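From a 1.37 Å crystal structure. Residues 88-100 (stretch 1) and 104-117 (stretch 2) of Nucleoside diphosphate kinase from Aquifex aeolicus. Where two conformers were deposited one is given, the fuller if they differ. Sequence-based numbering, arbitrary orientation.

Stretch 1 88-100: EIIGPTDSEEARK
Stretch 2, residues 104-117: NSIRAQFGTDKGKN

The helix that enters the stretch ends at Ile90, and Gly91 leaves it with positive phi (phi/psi 90/177); a loop leads to helix 95-100, whose axis passes 7.5 Å from that of helix 106-110 at a crossing angle of -104°. CA atoms pair closely at Ile90-Ile106 (4.4 Å), Asp94-Lys114 (3.9 Å) and Arg99-Ala108 (4.4 Å). The carbonyls at the C-terminal end of helix 88-90 accept from the first amides of helix 106-110: Ile106 N to Ile89 O, 3.0 Å, and Arg107 N to Ile90 O, 2.9 Å. Ser105 (p) caps helix 106-110, OG accepting from Ala108 N at 3.2 Å; a CB on Gly91 would strike this hydroxyl. Asp94 (t) caps helix 95-100 through OD1, 3.0 Å from Glu96 N.

Arg107 (m, t, t) extends along the loop so that NH1 reaches Gly91 O (3.0 Å), while Ile90 CD1 covers one guanidinium face, 3.6 Å from NH1. Arg99 (m, t, m) bends at chi3, bringing its guanidinium to stretch 2: NH1 donates to Gly111 O (2.8 Å) and Ala108 O (2.9 Å), satisfying carbonyls at and just past the C-terminal end of helix 106-110, and NH2 bridges to Glu96 OE2 (2.8 Å), whose m, m rotamer curls to meet it. Ser95 (m) donates OG to Asp113 O, 2.8 Å, packing so tightly against Gly111 CA (3.2 Å) that a CB there would clash. Asn117 (p) sends ND2 to Thr93 O, 3.1 Å. Where the helices cross, two alanines meet, Ala98 CB lying 3.9 Å from Ala108 CB.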

ATOM      1  N   GLU A  88      27.196  -1.603 -12.222  0.52 11.01           N
ATOM      2  CA  GLU A  88      28.299  -2.515 -12.570  0.52 10.99           C
ATOM      3  C   GLU A  88      27.868  -3.978 -12.442  0.52 10.80           C
ATOM      4  O   GLU A  88      28.275  -4.849 -13.208  0.52 10.85           O
ATOM      5  CB  GLU A  88      29.488  -2.251 -11.642  0.52 15.64           C
ATOM      6  CG  GLU A  88      30.244  -0.971 -11.955  0.52 20.92           C
ATOM      7  CD  GLU A  88      31.318  -0.639 -10.932  0.52 27.68           C
ATOM      8  OE1 GLU A  88      31.406  -1.324  -9.889  0.52 33.79           O
ATOM      9  OE2 GLU A  88      32.070   0.322 -11.178  0.52 27.42           O
ATOM     10  N   ILE A  89      27.055  -4.258 -11.439  1.00  9.31           N
ATOM     11  CA  ILE A  89      26.550  -5.599 -11.233  1.00  9.14           C
ATOM     12  C   ILE A  89      25.560  -6.006 -12.323  1.00  8.87           C
ATOM     13  O   ILE A  89      25.536  -7.172 -12.732  1.00  9.93           O
ATOM     14  CB  ILE A  89      25.914  -5.699  -9.841  1.00  9.37           C
ATOM     15  CG1 ILE A  89      26.988  -5.621  -8.753  1.00 10.17           C
ATOM     16  CG2 ILE A  89      25.090  -6.993  -9.671  1.00 10.45           C
ATOM     17  CD1 ILE A  89      26.459  -5.191  -7.391  1.00 10.28           C
ATOM     18  N   ILE A  90      24.737  -5.072 -12.801  1.00  7.99           N
ATOM     19  CA  ILE A  90      23.745  -5.471 -13.799  0.64  8.66           C
ATOM     20  C   ILE A  90      24.347  -5.580 -15.183  1.00  8.21           C
ATOM     21  O   ILE A  90      23.871  -6.413 -15.973  1.00  8.96           O
ATOM     22  CB  ILE A  90      22.472  -4.597 -13.791  0.64  8.26           C
ATOM     23  CG1 ILE A  90      22.760  -3.208 -14.350  0.64 11.48           C
ATOM     24  CG2 ILE A  90      21.888  -4.530 -12.381  0.64  6.57           C
ATOM     25  CD1 ILE A  90      21.569  -2.292 -14.327  0.64 13.77           C
ATOM     26  N   GLY A  91      25.385  -4.792 -15.482  1.00  8.49           N
ATOM     27  CA  GLY A  91      26.051  -4.924 -16.761  1.00 10.68           C
ATOM     28  C   GLY A  91      25.454  -4.029 -17.830  1.00 11.50           C
ATOM     29  O   GLY A  91      24.449  -3.346 -17.609  1.00 11.70           O
ATOM     30  N   PRO A  92      26.070  -4.052 -19.010  1.00 10.67           N
ATOM     31  CA  PRO A  92      25.619  -3.221 -20.119  1.00 12.19           C
ATOM     32  C   PRO A  92      24.162  -3.465 -20.497  1.00 12.41           C
ATOM     33  O   PRO A  92      23.678  -4.586 -20.385  1.00 12.42           O
ATOM     34  CB  PRO A  92      26.537  -3.669 -21.260  1.00 14.83           C
ATOM     35  CG  PRO A  92      27.717  -4.262 -20.630  1.00 16.73           C
ATOM     36  CD  PRO A  92      27.283  -4.819 -19.316  1.00 13.07           C
ATOM     37  N   THR A  93      23.489  -2.409 -20.948  0.66 13.10           N
ATOM     38  CA  THR A  93      22.101  -2.464 -21.396  0.66 13.32           C
ATOM     39  C   THR A  93      21.841  -3.610 -22.354  0.66 12.23           C
ATOM     40  O   THR A  93      20.816  -4.301 -22.283  0.66 11.78           O
ATOM     41  CB  THR A  93      21.741  -1.163 -22.155  0.66 17.37           C
ATOM     42  OG1 THR A  93      22.130  -0.043 -21.362  0.66 17.76           O
ATOM     43  CG2 THR A  93      20.249  -1.101 -22.461  0.66 19.85           C
ATOM     44  N   ASP A  94      22.768  -3.777 -23.279  1.00 11.14           N
ATOM     45  CA  ASP A  94      22.654  -4.796 -24.291  1.00 11.46           C
ATOM     46  C   ASP A  94      23.133  -6.118 -23.661  1.00 11.88           C
ATOM     47  O   ASP A  94      24.318  -6.331 -23.438  1.00 12.06           O
ATOM     48  CB  ASP A  94      23.518  -4.401 -25.500  1.00 13.94           C
ATOM     49  CG  ASP A  94      23.534  -5.451 -26.599  1.00 18.25           C
ATOM     50  OD1 ASP A  94      23.106  -6.593 -26.413  1.00 16.58           O
ATOM     51  OD2 ASP A  94      24.035  -5.138 -27.702  1.00 22.47           O
ATOM     52  N   SER A  95      22.196  -7.014 -23.388  1.00 11.07           N
ATOM     53  CA  SER A  95      22.495  -8.281 -22.708  1.00 10.98           C
ATOM     54  C   SER A  95      23.536  -9.120 -23.446  1.00 11.62           C
ATOM     55  O   SER A  95      24.272  -9.885 -22.819  1.00 12.63           O
ATOM     56  CB  SER A  95      21.226  -9.120 -22.534  1.00 10.63           C
ATOM     57  OG  SER A  95      20.210  -8.436 -21.824  1.00 11.23           O
ATOM     58  N   GLU A  96      23.579  -9.007 -24.780  1.00 12.35           N
ATOM     59  CA  GLU A  96      24.574  -9.735 -25.558  1.00 14.10           C
ATOM     60  C   GLU A  96      25.944  -9.164 -25.304  1.00 14.31           C
ATOM     61  O   GLU A  96      26.904  -9.918 -25.165  1.00 15.97           O
ATOM     62  CB  GLU A  96      24.278  -9.667 -27.058  1.00 18.33           C
ATOM     63  CG  GLU A  96      23.218 -10.621 -27.465  1.00 19.71           C
ATOM     64  CD  GLU A  96      23.700 -12.049 -27.397  1.00 27.37           C
ATOM     65  OE1 GLU A  96      24.669 -12.399 -28.093  1.00 33.29           O
ATOM     66  OE2 GLU A  96      23.114 -12.829 -26.638  1.00 20.42           O
ATOM     67  N   GLU A  97      26.052  -7.845 -25.280  1.00 14.42           N
ATOM     68  CA  GLU A  97      27.320  -7.217 -24.941  0.52 17.57           C
ATOM     69  C   GLU A  97      27.705  -7.563 -23.497  1.00 16.01           C
ATOM     70  O   GLU A  97      28.873  -7.772 -23.191  1.00 16.17           O
ATOM     71  CB  GLU A  97      27.248  -5.705 -25.137  0.52 18.95           C
ATOM     72  CG  GLU A  97      28.549  -4.970 -24.829  0.52 24.37           C
ATOM     73  CD  GLU A  97      29.659  -5.256 -25.828  0.52 37.74           C
ATOM     74  OE1 GLU A  97      29.404  -5.944 -26.838  0.52 33.86           O
ATOM     75  OE2 GLU A  97      30.794  -4.786 -25.601  0.52 49.27           O
ATOM     76  N   ALA A  98      26.728  -7.646 -22.598  1.00 13.25           N
ATOM     77  CA  ALA A  98      27.029  -8.041 -21.222  1.00 11.11           C
ATOM     78  C   ALA A  98      27.666  -9.435 -21.172  1.00 13.16           C
ATOM     79  O   ALA A  98      28.603  -9.678 -20.396  1.00 12.89           O
ATOM     80  CB  ALA A  98      25.769  -8.006 -20.382  1.00 11.83           C
ATOM     81  N   ARG A  99      27.160 -10.375 -21.963  1.00 10.81           N
ATOM     82  CA  ARG A  99      27.755 -11.717 -21.980  1.00 13.39           C
ATOM     83  C   ARG A  99      29.198 -11.720 -22.473  1.00 16.34           C
ATOM     84  O   ARG A  99      29.987 -12.576 -22.066  1.00 18.00           O
ATOM     85  CB  ARG A  99      26.915 -12.690 -22.817  1.00 14.16           C
ATOM     86  CG  ARG A  99      25.712 -13.232 -22.049  1.00 13.43           C
ATOM     87  CD  ARG A  99      24.827 -14.181 -22.833  1.00 13.66           C
ATOM     88  NE  ARG A  99      23.853 -13.518 -23.700  1.00 13.24           N
ATOM     89  CZ  ARG A  99      22.722 -12.974 -23.270  1.00 13.74           C
ATOM     90  NH1 ARG A  99      22.442 -12.989 -21.977  1.00 13.31           N
ATOM     91  NH2 ARG A  99      21.893 -12.405 -24.134  1.00 15.24           N
ATOM     92  N   LYS A 100      29.533 -10.765 -23.330  1.00 15.16           N
ATOM     93  CA  LYS A 100      30.890 -10.651 -23.856  1.00 17.35           C
ATOM     94  C   LYS A 100      31.841 -10.053 -22.823  1.00 17.96           C
ATOM     95  O   LYS A 100      32.980 -10.534 -22.700  1.00 22.47           O
ATOM     96  CB  LYS A 100      30.902  -9.812 -25.144  1.00 25.38           C
ATOM     97  CG  LYS A 100      30.292 -10.546 -26.333  1.00 50.33           C
ATOM     98  CD  LYS A 100      30.097  -9.649 -27.550  1.00 80.39           C
ATOM     99  CE  LYS A 100      29.426 -10.420 -28.681  1.00104.03           C
ATOM    100  NZ  LYS A 100      29.096  -9.573 -29.860  1.00118.08           N
ATOM    101  N   ASN A 104      29.081 -12.684 -15.515  1.00  9.46           N
ATOM    102  CA  ASN A 104      28.298 -12.914 -14.317  1.00  9.16           C
ATOM    103  C   ASN A 104      27.432 -11.721 -13.949  1.00  9.16           C
ATOM    104  O   ASN A 104      26.874 -11.683 -12.863  1.00 10.36           O
ATOM    105  CB  ASN A 104      29.195 -13.288 -13.120  1.00 10.08           C
ATOM    106  CG  ASN A 104      28.441 -13.979 -12.015  1.00 11.00           C
ATOM    107  OD1 ASN A 104      27.492 -14.722 -12.262  1.00 12.16           O
ATOM    108  ND2 ASN A 104      28.787 -13.652 -10.776  1.00 12.12           N
ATOM    109  N   SER A 105      27.296 -10.752 -14.845  1.00  9.05           N
ATOM    110  CA  SER A 105      26.381  -9.653 -14.596  1.00  8.17           C
ATOM    111  C   SER A 105      24.941 -10.114 -14.690  1.00  7.80           C
ATOM    112  O   SER A 105      24.626 -11.121 -15.313  1.00  8.63           O
ATOM    113  CB  SER A 105      26.640  -8.509 -15.553  1.00  9.45           C
ATOM    114  OG  SER A 105      26.354  -8.841 -16.904  1.00  9.99           O
ATOM    115  N   ILE A 106      24.042  -9.362 -14.074  1.00  7.74           N
ATOM    116  CA  ILE A 106      22.639  -9.747 -14.100  1.00  7.98           C
ATOM    117  C   ILE A 106      22.147  -9.863 -15.549  1.00  8.29           C
ATOM    118  O   ILE A 106      21.439 -10.806 -15.892  1.00  8.29           O
ATOM    119  CB  ILE A 106      21.749  -8.752 -13.312  1.00  7.39           C
ATOM    120  CG1 ILE A 106      22.161  -8.650 -11.839  1.00  9.49           C
ATOM    121  CG2 ILE A 106      20.294  -9.124 -13.462  1.00  8.46           C
ATOM    122  CD1 ILE A 106      22.124  -9.944 -11.104  1.00 10.81           C
ATOM    123  N   ARG A 107      22.488  -8.892 -16.400  1.00  7.96           N
ATOM    124  CA  ARG A 107      21.995  -8.913 -17.777  1.00  7.76           C
ATOM    125  C   ARG A 107      22.616 -10.033 -18.582  1.00  7.65           C
ATOM    126  O   ARG A 107      21.960 -10.646 -19.422  1.00  9.54           O
ATOM    127  CB  ARG A 107      22.151  -7.543 -18.454  1.00  8.88           C
ATOM    128  CG  ARG A 107      21.203  -6.542 -17.814  1.00  8.96           C
ATOM    129  CD  ARG A 107      21.371  -5.167 -18.312  1.00 10.36           C
ATOM    130  NE  ARG A 107      20.311  -4.295 -17.856  1.00  9.77           N
ATOM    131  CZ  ARG A 107      20.448  -2.989 -17.729  1.00 10.51           C
ATOM    132  NH1 ARG A 107      21.608  -2.408 -17.946  1.00 11.86           N
ATOM    133  NH2 ARG A 107      19.424  -2.238 -17.383  1.00 10.79           N
ATOM    134  N   ALA A 108      23.882 -10.349 -18.328  1.00  8.26           N
ATOM    135  CA  ALA A 108      24.495 -11.487 -18.991  1.00  9.47           C
ATOM    136  C   ALA A 108      23.801 -12.776 -18.591  1.00  9.71           C
ATOM    137  O   ALA A 108      23.582 -13.659 -19.431  1.00 10.08           O
ATOM    138  CB  ALA A 108      25.965 -11.560 -18.687  1.00 10.82           C
ATOM    139  N   GLN A 109      23.485 -12.914 -17.315  1.00  8.43           N
ATOM    140  CA  GLN A 109      22.910 -14.153 -16.797  1.00  8.54           C
ATOM    141  C   GLN A 109      21.459 -14.350 -17.167  1.00 10.32           C
ATOM    142  O   GLN A 109      21.040 -15.471 -17.448  1.00 11.99           O
ATOM    143  CB  GLN A 109      23.051 -14.188 -15.280  1.00 10.12           C
ATOM    144  CG  GLN A 109      24.502 -14.344 -14.865  1.00 11.49           C
ATOM    145  CD  GLN A 109      24.985 -15.783 -15.001  1.00 14.03           C
ATOM    146  OE1 GLN A 109      26.025 -16.070 -15.647  1.00 14.84           O
ATOM    147  NE2 GLN A 109      24.248 -16.698 -14.375  1.00 15.10           N
ATOM    148  N   PHE A 110      20.688 -13.258 -17.184  1.00  8.73           N
ATOM    149  CA  PHE A 110      19.228 -13.365 -17.269  1.00  9.43           C
ATOM    150  C   PHE A 110      18.591 -12.534 -18.377  1.00  9.68           C
ATOM    151  O   PHE A 110      17.394 -12.666 -18.625  1.00 11.35           O
ATOM    152  CB  PHE A 110      18.587 -12.992 -15.906  1.00  9.21           C
ATOM    153  CG  PHE A 110      19.098 -13.820 -14.771  1.00  8.78           C
ATOM    154  CD1 PHE A 110      18.891 -15.188 -14.757  1.00 11.32           C
ATOM    155  CD2 PHE A 110      19.836 -13.252 -13.780  1.00  9.91           C
ATOM    156  CE1 PHE A 110      19.396 -15.975 -13.710  1.00 11.22           C
ATOM    157  CE2 PHE A 110      20.353 -14.033 -12.729  1.00 10.66           C
ATOM    158  CZ  PHE A 110      20.127 -15.399 -12.719  1.00 10.15           C
ATOM    159  N   GLY A 111      19.361 -11.646 -18.992  1.00  8.83           N
ATOM    160  CA  GLY A 111      18.864 -10.787 -20.049  1.00  8.72           C
ATOM    161  C   GLY A 111      18.878 -11.468 -21.394  1.00 10.16           C
ATOM    162  O   GLY A 111      19.773 -12.243 -21.731  1.00 11.48           O
ATOM    163  N   THR A 112      17.870 -11.168 -22.199  1.00 10.22           N
ATOM    164  CA  THR A 112      17.753 -11.706 -23.552  1.00 11.54           C
ATOM    165  C   THR A 112      18.443 -10.833 -24.582  1.00 10.61           C
ATOM    166  O   THR A 112      19.240 -11.343 -25.364  1.00 13.31           O
ATOM    167  CB  THR A 112      16.265 -11.877 -23.907  1.00 12.79           C
ATOM    168  OG1 THR A 112      15.653 -12.779 -22.976  1.00 13.66           O
ATOM    169  CG2 THR A 112      16.089 -12.419 -25.315  1.00 14.38           C
ATOM    170  N   ASP A 113      18.170  -9.538 -24.572  1.00 10.91           N
ATOM    171  CA  ASP A 113      18.637  -8.659 -25.636  1.00 11.64           C
ATOM    172  C   ASP A 113      18.743  -7.239 -25.072  1.00 11.45           C
ATOM    173  O   ASP A 113      18.854  -7.077 -23.837  1.00 11.46           O
ATOM    174  CB  ASP A 113      17.708  -8.789 -26.861  1.00 12.44           C
ATOM    175  CG  ASP A 113      16.262  -8.578 -26.513  1.00 12.92           C
ATOM    176  OD1 ASP A 113      15.993  -7.592 -25.816  1.00 15.13           O
ATOM    177  OD2 ASP A 113      15.391  -9.363 -26.933  1.00 13.47           O
ATOM    178  N   LYS A 114      18.724  -6.211 -25.897  1.00 11.81           N
ATOM    179  CA  LYS A 114      18.901  -4.859 -25.351  1.00 12.81           C
ATOM    180  C   LYS A 114      17.609  -4.250 -24.825  1.00 14.11           C
ATOM    181  O   LYS A 114      17.636  -3.198 -24.170  1.00 16.99           O
ATOM    182  CB  LYS A 114      19.555  -3.935 -26.395  1.00 15.84           C
ATOM    183  CG  LYS A 114      18.659  -3.594 -27.564  1.00 18.65           C
ATOM    184  CD  LYS A 114      19.484  -3.028 -28.731  1.00 27.02           C
ATOM    185  CE  LYS A 114      20.171  -1.733 -28.370  1.00 52.85           C
ATOM    186  NZ  LYS A 114      20.786  -1.097 -29.571  1.00 71.62           N
ATOM    187  N   GLY A 115      16.474  -4.876 -25.132  1.00 12.06           N
ATOM    188  CA  GLY A 115      15.181  -4.420 -24.640  1.00 12.18           C
ATOM    189  C   GLY A 115      14.697  -5.290 -23.490  1.00 11.32           C
ATOM    190  O   GLY A 115      14.402  -4.800 -22.392  1.00 12.53           O
ATOM    191  N   LYS A 116      14.588  -6.586 -23.739  1.00 10.58           N
ATOM    192  CA  LYS A 116      14.284  -7.545 -22.690  1.00  9.56           C
ATOM    193  C   LYS A 116      15.583  -7.891 -22.005  1.00  8.90           C
ATOM    194  O   LYS A 116      16.243  -8.892 -22.323  1.00 10.14           O
ATOM    195  CB  LYS A 116      13.593  -8.794 -23.252  1.00 12.58           C
ATOM    196  CG  LYS A 116      12.206  -8.462 -23.809  1.00 17.38           C
ATOM    197  CD  LYS A 116      11.439  -9.706 -24.208  1.00 31.28           C
ATOM    198  CE  LYS A 116       9.993  -9.351 -24.558  1.00 50.06           C
ATOM    199  NZ  LYS A 116       9.081 -10.520 -24.438  1.00 66.03           N
ATOM    200  N   ASN A 117      15.967  -7.004 -21.089  1.00  8.57           N
ATOM    201  CA  ASN A 117      17.280  -7.072 -20.460  1.00  8.48           C
ATOM    202  C   ASN A 117      17.207  -7.226 -18.949  1.00  7.78           C
ATOM    203  O   ASN A 117      18.071  -6.723 -18.224  1.00  8.88           O
ATOM    204  CB  ASN A 117      18.157  -5.876 -20.841  1.00  9.97           C
ATOM    205  CG  ASN A 117      17.619  -4.568 -20.346  1.00 11.18           C
ATOM    206  OD1 ASN A 117      16.547  -4.494 -19.767  1.00 10.96           O
ATOM    207  ND2 ASN A 117      18.372  -3.509 -20.602  1.00 13.09           N
TER